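Local coordinates for putative modification methylase (Thermus thermophilus, PDB 2ZIG) that is a putative DNA modification methylase that probably transfers a methyl group from S-adenosyl-L-methionine to an exocyclic amino group of a DNA base, perhaps cytosine N4, at the interface of chains A and B. Coordinates in Å, arbitrary orientation; residue numbers count along the deposited sequence, not the author numbering. Chains: chain A/B, Putative modification methylase.

Contact 1: the interface of chains A and B. Residues chain A 110-114; chain B 129-132, 174.
A:Val112 holds CG1 anti to its backbone N (chi1 -179°), with CG2 beside that N, and this spreads both methyls toward B:Asn132; B:Asn130, its CG likewise anti to N (chi1 176°), lays its amide beside A:Val112 and A:Pro114. Strand 110-113 of chain A meets the beginning of strand 129-137 of chain B here. The main-chain N of A:Val112 donates to the carbonyl O of B:Asn130 at 3.0 Å. The valine fork meets the B:Asn132 carboxamide at about a right angle, CG1 lying 3.6 Å from OD1 and CG2 3.9 Å from ND2. An alanine in place of A:Val112 would probably keep the backbone bond but open a gap against this carboxamide, leaving it freer to turn. The B:Asn130 amide and the A:Pro114 ring lie alongside each other and run in opposing senses, CB of the proline 4.0 Å from CG of the asparagine. As modelled, OD1 of B:Asn130 faces the carbonyl O of A:Val112, two acceptors, so the orientation of that amide is doubtful. At the other end, CD1 of B:Leu131 touches the A:His110 imidazole at CD2 (3.8 Å) and also lies over one face of the B:Arg174 guanidinium, toward its rim. NH1 of B:Arg174 makes a weak hydrogen bond to the carbonyl O of A:His110. Water 1 bridges the strands, 2.7 Å from the imidazole NE2 of A:His110 and 2.8 Å from the backbone N of B:Asn132.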
ATOM      1  N   HIS A 110      14.424  -7.718 -11.272  1.00 56.67           N
ATOM      2  CA  HIS A 110      13.643  -6.617 -10.723  1.00 54.26           C
ATOM      3  C   HIS A 110      13.062  -6.960  -9.362  1.00 53.15           C
ATOM      4  O   HIS A 110      12.624  -8.086  -9.122  1.00 53.29           O
ATOM      5  CB  HIS A 110      12.499  -6.234 -11.655  1.00 53.65           C
ATOM      6  CG  HIS A 110      11.552  -5.240 -11.056  1.00 52.59           C
ATOM      7  ND1 HIS A 110      11.916  -3.939 -10.780  1.00 51.77           N
ATOM      8  CD2 HIS A 110      10.270  -5.367 -10.643  1.00 52.17           C
ATOM      9  CE1 HIS A 110      10.897  -3.308 -10.223  1.00 52.50           C
ATOM     10  NE2 HIS A 110       9.886  -4.152 -10.128  1.00 51.23           N
ATOM     11  N   LEU A 111      13.050  -5.973  -8.473  1.00 51.09           N
ATOM     12  CA  LEU A 111      12.507  -6.178  -7.143  1.00 49.00           C
ATOM     13  C   LEU A 111      12.273  -4.883  -6.372  1.00 45.33           C
ATOM     14  O   LEU A 111      13.132  -4.004  -6.325  1.00 43.46           O
ATOM     15  CB  LEU A 111      13.433  -7.086  -6.335  1.00 52.35           C
ATOM     16  CG  LEU A 111      12.902  -7.349  -4.926  1.00 55.48           C
ATOM     17  CD1 LEU A 111      11.502  -7.957  -5.026  1.00 55.41           C
ATOM     18  CD2 LEU A 111      13.855  -8.269  -4.178  1.00 56.80           C
ATOM     19  N   VAL A 112      11.101  -4.783  -5.756  1.00 41.10           N
ATOM     20  CA  VAL A 112      10.754  -3.607  -4.979  1.00 37.01           C
ATOM     21  C   VAL A 112      10.600  -3.960  -3.515  1.00 35.09           C
ATOM     22  O   VAL A 112       9.940  -4.942  -3.180  1.00 36.29           O
ATOM     23  CB  VAL A 112       9.415  -2.992  -5.451  1.00 36.81           C
ATOM     24  CG1 VAL A 112       9.094  -1.753  -4.632  1.00 33.29           C
ATOM     25  CG2 VAL A 112       9.486  -2.652  -6.931  1.00 35.88           C
ATOM     26  N   PHE A 113      11.219  -3.170  -2.644  1.00 32.41           N
ATOM     27  CA  PHE A 113      11.092  -3.374  -1.207  1.00 31.41           C
ATOM     28  C   PHE A 113       9.838  -2.607  -0.815  1.00 28.62           C
ATOM     29  O   PHE A 113       9.730  -1.425  -1.098  1.00 26.42           O
ATOM     30  CB  PHE A 113      12.311  -2.816  -0.476  1.00 35.14           C
ATOM     31  CG  PHE A 113      13.512  -3.704  -0.570  1.00 37.87           C
ATOM     32  CD1 PHE A 113      13.594  -4.857   0.202  1.00 38.20           C
ATOM     33  CD2 PHE A 113      14.527  -3.428  -1.477  1.00 40.07           C
ATOM     34  CE1 PHE A 113      14.668  -5.729   0.070  1.00 41.63           C
ATOM     35  CE2 PHE A 113      15.607  -4.293  -1.619  1.00 42.99           C
ATOM     36  CZ  PHE A 113      15.678  -5.448  -0.842  1.00 42.35           C
ATOM     37  N   PRO A 114       8.863  -3.287  -0.192  1.00 27.13           N
ATOM     38  CA  PRO A 114       7.581  -2.720   0.254  1.00 25.98           C
ATOM     39  C   PRO A 114       7.679  -1.908   1.539  1.00 22.51           C
ATOM     40  O   PRO A 114       7.047  -2.237   2.534  1.00 25.06           O
ATOM     41  CB  PRO A 114       6.712  -3.961   0.430  1.00 26.35           C
ATOM     42  CG  PRO A 114       7.691  -4.946   0.964  1.00 24.95           C
ATOM     43  CD  PRO A 114       8.903  -4.737   0.064  1.00 26.46           C
TER
ATOM     44  N   ASP B 129       8.731 -12.394  -4.579  1.00 31.16           N
ATOM     45  CA  ASP B 129       9.459 -11.163  -4.893  1.00 32.38           C
ATOM     46  C   ASP B 129       8.379 -10.103  -4.960  1.00 32.65           C
ATOM     47  O   ASP B 129       7.451 -10.213  -5.760  1.00 34.48           O
ATOM     48  CB  ASP B 129      10.128 -11.207  -6.268  1.00 32.52           C
ATOM     49  CG  ASP B 129      11.499 -11.821  -6.236  1.00 33.24           C
ATOM     50  OD1 ASP B 129      12.219 -11.620  -5.242  1.00 32.14           O
ATOM     51  OD2 ASP B 129      11.864 -12.491  -7.222  1.00 35.97           O
ATOM     52  N   ASN B 130       8.481  -9.074  -4.140  1.00 30.91           N
ATOM     53  CA  ASN B 130       7.465  -8.043  -4.195  1.00 29.31           C
ATOM     54  C   ASN B 130       7.640  -7.112  -5.392  1.00 28.25           C
ATOM     55  O   ASN B 130       8.732  -6.629  -5.665  1.00 29.65           O
ATOM     56  CB  ASN B 130       7.462  -7.224  -2.904  1.00 27.78           C
ATOM     57  CG  ASN B 130       6.485  -6.076  -2.959  1.00 26.36           C
ATOM     58  OD1 ASN B 130       6.873  -4.935  -3.188  1.00 28.30           O
ATOM     59  ND2 ASN B 130       5.201  -6.376  -2.772  1.00 24.65           N
ATOM     60  N   LEU B 131       6.550  -6.882  -6.110  1.00 26.64           N
ATOM     61  CA  LEU B 131       6.543  -5.976  -7.246  1.00 25.08           C
ATOM     62  C   LEU B 131       5.643  -4.799  -6.839  1.00 25.26           C
ATOM     63  O   LEU B 131       4.935  -4.870  -5.827  1.00 23.36           O
ATOM     64  CB  LEU B 131       5.975  -6.681  -8.477  1.00 26.99           C
ATOM     65  CG  LEU B 131       6.937  -7.364  -9.471  1.00 29.69           C
ATOM     66  CD1 LEU B 131       8.146  -7.936  -8.769  1.00 27.96           C
ATOM     67  CD2 LEU B 131       6.177  -8.447 -10.232  1.00 25.98           C
ATOM     68  N   ASN B 132       5.675  -3.719  -7.605  1.00 21.04           N
ATOM     69  CA  ASN B 132       4.843  -2.578  -7.275  1.00 23.69           C
ATOM     70  C   ASN B 132       3.370  -2.910  -7.463  1.00 20.47           C
ATOM     71  O   ASN B 132       2.972  -3.526  -8.447  1.00 21.52           O
ATOM     72  CB  ASN B 132       5.210  -1.366  -8.134  1.00 21.89           C
ATOM     73  CG  ASN B 132       6.224  -0.476  -7.461  1.00 25.50           C
ATOM     74  OD1 ASN B 132       6.215  -0.337  -6.240  1.00 28.34           O
ATOM     75  ND2 ASN B 132       7.093   0.143  -8.246  1.00 26.69           N
ATOM     76  N   ARG B 174       5.588 -12.026  -7.261  1.00 30.96           N
ATOM     77  CA  ARG B 174       6.179 -12.926  -8.244  1.00 32.03           C
ATOM     78  C   ARG B 174       7.036 -14.031  -7.656  1.00 32.02           C
ATOM     79  O   ARG B 174       7.803 -13.807  -6.722  1.00 29.96           O
ATOM     80  CB  ARG B 174       7.016 -12.118  -9.241  1.00 34.18           C
ATOM     81  CG  ARG B 174       7.561 -12.924 -10.410  1.00 37.90           C
ATOM     82  CD  ARG B 174       8.078 -12.012 -11.517  1.00 39.12           C
ATOM     83  NE  ARG B 174       9.212 -11.199 -11.085  1.00 43.77           N
ATOM     84  CZ  ARG B 174       9.732 -10.200 -11.796  1.00 44.13           C
ATOM     85  NH1 ARG B 174      10.764  -9.512 -11.328  1.00 43.89           N
ATOM     86  NH2 ARG B 174       9.217  -9.879 -12.974  1.00 45.98           N
TER
HETATM   87  O   HOH W   1       7.334  -3.289  -9.874  1.00 27.76           O

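Contact 2: the interface of chains A and B. Residues chain A 134, 200-203, 231-232; chain B 161, 163, 166.
B:Ile163 packs its ethyl arm against A:Ile134 and its CG2 methyl against the backbone of A:Arg202 and A:Gln203, burying more surface than any other residue of this patch. With CG1 anti to its carbonyl carbon (chi1 -67°) and the chain extended beyond it, CD1 reaches strand 129-137 of chain A and meets CD1 of A:Ile134 at 3.4 Å, a tight methyl-to-methyl contact between side chains that cross at about a right angle. The same methyl lies 4.1 Å from CE of A:Met231. CG2 of B:Ile163 sits on the chain, 3.7 Å from the carbonyl C of A:Arg202.

B:Glu166, next in buried surface, pairs reciprocally with A:Gln203. Its backbone N points straight at the side-chain carbonyl OE1 of A:Gln203 (2.6 Å), nearly in line with the C=O bond. In return the backbone N of A:Gln203 gives its hydrogen to carboxylate OE2 of B:Glu166 at 3.1 Å, a straight bond from the donor but approaching well above the carboxylate plane. Water 2 links OE1 of B:Glu166 to NH2 of A:Arg202; NH2 of A:Arg202 and OE1 of B:Glu166 themselves stay 5.2 Å apart, so the opposite charges probably attract each other without direct contact.

On the other flank, B:Ala161 sets its CB over one face of the A:Phe201 ring, 3.9 Å from the ring centroid, in a CH-pi contact. CE of A:Met231 covers the opposite face, so the phenyl is held between a methyl of each chain. The patch thus combines an aliphatic plug with a paired polar latch, fastening a loop of chain B to chain A in what is plausibly a dimer of the methylase.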
ATOM      1  N   ILE A 134      -2.754   8.488   2.220  1.00 20.45           N
ATOM      2  CA  ILE A 134      -3.112   9.270   1.055  1.00 20.83           C
ATOM      3  C   ILE A 134      -2.067   8.872   0.027  1.00 22.78           C
ATOM      4  O   ILE A 134      -0.894   8.713   0.366  1.00 22.70           O
ATOM      5  CB  ILE A 134      -3.009  10.786   1.311  1.00 19.66           C
ATOM      6  CG1 ILE A 134      -4.035  11.213   2.366  1.00 24.98           C
ATOM      7  CG2 ILE A 134      -3.309  11.543   0.015  1.00 21.64           C
ATOM      8  CD1 ILE A 134      -3.941  12.686   2.769  1.00 20.70           C
ATOM      9  N   PHE A 200      -7.800  18.834  -0.368  1.00 27.51           N
ATOM     10  CA  PHE A 200      -6.894  18.143   0.548  1.00 23.81           C
ATOM     11  C   PHE A 200      -7.351  16.790   1.048  1.00 24.31           C
ATOM     12  O   PHE A 200      -6.628  15.792   0.912  1.00 21.07           O
ATOM     13  CB  PHE A 200      -6.602  19.021   1.754  1.00 23.19           C
ATOM     14  CG  PHE A 200      -5.938  20.308   1.417  1.00 19.91           C
ATOM     15  CD1 PHE A 200      -5.521  20.575   0.114  1.00 22.14           C
ATOM     16  CD2 PHE A 200      -5.712  21.257   2.403  1.00 20.81           C
ATOM     17  CE1 PHE A 200      -4.886  21.772  -0.197  1.00 21.15           C
ATOM     18  CE2 PHE A 200      -5.079  22.452   2.104  1.00 21.85           C
ATOM     19  CZ  PHE A 200      -4.665  22.713   0.801  1.00 22.79           C
ATOM     20  N   PHE A 201      -8.538  16.757   1.643  1.00 22.30           N
ATOM     21  CA  PHE A 201      -9.064  15.520   2.181  1.00 23.32           C
ATOM     22  C   PHE A 201      -9.625  14.572   1.123  1.00 24.81           C
ATOM     23  O   PHE A 201     -10.835  14.404   0.977  1.00 25.40           O
ATOM     24  CB  PHE A 201     -10.114  15.817   3.260  1.00 24.20           C
ATOM     25  CG  PHE A 201      -9.551  16.497   4.479  1.00 23.95           C
ATOM     26  CD1 PHE A 201      -9.377  17.875   4.509  1.00 25.71           C
ATOM     27  CD2 PHE A 201      -9.168  15.752   5.589  1.00 25.49           C
ATOM     28  CE1 PHE A 201      -8.826  18.508   5.631  1.00 25.38           C
ATOM     29  CE2 PHE A 201      -8.617  16.373   6.713  1.00 23.86           C
ATOM     30  CZ  PHE A 201      -8.447  17.754   6.732  1.00 25.33           C
ATOM     31  N   ARG A 202      -8.721  13.965   0.367  1.00 24.87           N
ATOM     32  CA  ARG A 202      -9.083  12.996  -0.660  1.00 25.18           C
ATOM     33  C   ARG A 202      -7.951  11.973  -0.635  1.00 23.54           C
ATOM     34  O   ARG A 202      -6.820  12.310  -0.294  1.00 21.09           O
ATOM     35  CB  ARG A 202      -9.195  13.663  -2.031  1.00 28.63           C
ATOM     36  CG  ARG A 202      -7.961  14.426  -2.467  1.00 36.26           C
ATOM     37  CD  ARG A 202      -8.148  15.039  -3.856  1.00 40.42           C
ATOM     38  NE  ARG A 202      -9.314  15.915  -3.916  1.00 44.18           N
ATOM     39  CZ  ARG A 202     -10.450  15.618  -4.540  1.00 46.01           C
ATOM     40  NH1 ARG A 202     -11.454  16.489  -4.532  1.00 46.50           N
ATOM     41  NH2 ARG A 202     -10.582  14.463  -5.184  1.00 47.36           N
ATOM     42  N   GLN A 203      -8.246  10.735  -0.997  1.00 22.90           N
ATOM     43  CA  GLN A 203      -7.226   9.701  -0.933  1.00 24.14           C
ATOM     44  C   GLN A 203      -6.082   9.765  -1.953  1.00 23.70           C
ATOM     45  O   GLN A 203      -5.008   9.203  -1.716  1.00 23.73           O
ATOM     46  CB  GLN A 203      -7.896   8.321  -0.943  1.00 23.65           C
ATOM     47  CG  GLN A 203      -6.936   7.207  -0.585  1.00 25.78           C
ATOM     48  CD  GLN A 203      -7.611   6.018   0.068  1.00 27.23           C
ATOM     49  OE1 GLN A 203      -8.770   5.714  -0.209  1.00 29.18           O
ATOM     50  NE2 GLN A 203      -6.876   5.326   0.930  1.00 25.63           N
ATOM     51  N   MET A 231      -3.821  20.267   7.482  1.00 20.29           N
ATOM     52  CA  MET A 231      -4.828  19.225   7.636  1.00 19.02           C
ATOM     53  C   MET A 231      -4.845  18.537   8.986  1.00 18.53           C
ATOM     54  O   MET A 231      -5.904  18.147   9.474  1.00 17.59           O
ATOM     55  CB  MET A 231      -4.624  18.134   6.582  1.00 18.70           C
ATOM     56  CG  MET A 231      -4.947  18.529   5.168  1.00 20.03           C
ATOM     57  SD  MET A 231      -4.335  17.285   4.027  1.00 22.88           S
ATOM     58  CE  MET A 231      -5.543  16.027   4.210  1.00 18.98           C
ATOM     59  N   PHE A 232      -3.673  18.365   9.587  1.00 19.48           N
ATOM     60  CA  PHE A 232      -3.613  17.631  10.836  1.00 19.40           C
ATOM     61  C   PHE A 232      -2.974  18.285  12.057  1.00 18.66           C
ATOM     62  O   PHE A 232      -2.361  17.606  12.878  1.00 20.75           O
ATOM     63  CB  PHE A 232      -2.982  16.266  10.563  1.00 17.48           C
ATOM     64  CG  PHE A 232      -3.648  15.512   9.437  1.00 16.78           C
ATOM     65  CD1 PHE A 232      -4.930  15.001   9.588  1.00 16.62           C
ATOM     66  CD2 PHE A 232      -3.005  15.356   8.205  1.00 16.69           C
ATOM     67  CE1 PHE A 232      -5.572  14.344   8.526  1.00 16.04           C
ATOM     68  CE2 PHE A 232      -3.639  14.704   7.136  1.00 15.63           C
ATOM     69  CZ  PHE A 232      -4.922  14.198   7.297  1.00 16.03           C
TER
ATOM     70  N   ALA B 161     -10.161  15.828   9.819  1.00 27.72           N
ATOM     71  CA  ALA B 161     -11.277  15.142   9.183  1.00 28.98           C
ATOM     72  C   ALA B 161     -10.824  13.796   8.653  1.00 29.67           C
ATOM     73  O   ALA B 161      -9.669  13.626   8.272  1.00 30.40           O
ATOM     74  CB  ALA B 161     -11.836  15.984   8.048  1.00 30.32           C
ATOM     75  N   ILE B 163     -10.606  10.801   5.970  1.00 30.04           N
ATOM     76  CA  ILE B 163     -10.645  10.693   4.519  1.00 28.69           C
ATOM     77  C   ILE B 163     -11.296   9.368   4.131  1.00 27.78           C
ATOM     78  O   ILE B 163     -10.830   8.289   4.512  1.00 27.77           O
ATOM     79  CB  ILE B 163      -9.243  10.778   3.900  1.00 28.11           C
ATOM     80  CG1 ILE B 163      -8.671  12.183   4.108  1.00 26.63           C
ATOM     81  CG2 ILE B 163      -9.324  10.467   2.405  1.00 27.88           C
ATOM     82  CD1 ILE B 163      -7.236  12.344   3.672  1.00 24.85           C
ATOM     83  N   GLU B 166     -11.231   5.439  -1.031  1.00 23.47           N
ATOM     84  CA  GLU B 166     -11.519   5.493  -2.457  1.00 22.42           C
ATOM     85  C   GLU B 166     -10.742   4.426  -3.217  1.00 22.14           C
ATOM     86  O   GLU B 166     -10.936   4.267  -4.416  1.00 22.08           O
ATOM     87  CB  GLU B 166     -11.116   6.847  -3.028  1.00 21.90           C
ATOM     88  CG  GLU B 166     -11.829   8.025  -2.428  1.00 25.30           C
ATOM     89  CD  GLU B 166     -11.179   9.327  -2.816  1.00 26.28           C
ATOM     90  OE1 GLU B 166     -10.698   9.431  -3.963  1.00 27.91           O
ATOM     91  OE2 GLU B 166     -11.154  10.254  -1.982  1.00 31.78           O
TER
HETATM   92  O   HOH W   2      -8.941  11.645  -4.856  1.00 28.72           O

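The centres of the C-alpha atoms of contact 1 and contact 2 lie about 27 Å apart. Strand 129-137 serves both: its beginning supplies most of chain B's side of contact 1, and A:Ile134 on the same strand of the other copy receives the loop in contact 2. Because the interface is two-fold symmetric, each chain uses this strand in both ways. B:Glu166 of contact 2 immediately precedes strand 167-174, which ends at B:Arg174 in contact 1. Strand-edge pairing and loop docking therefore probably reinforce one another, favouring a fixed relative orientation of the two subunits if the dimer exists in solution.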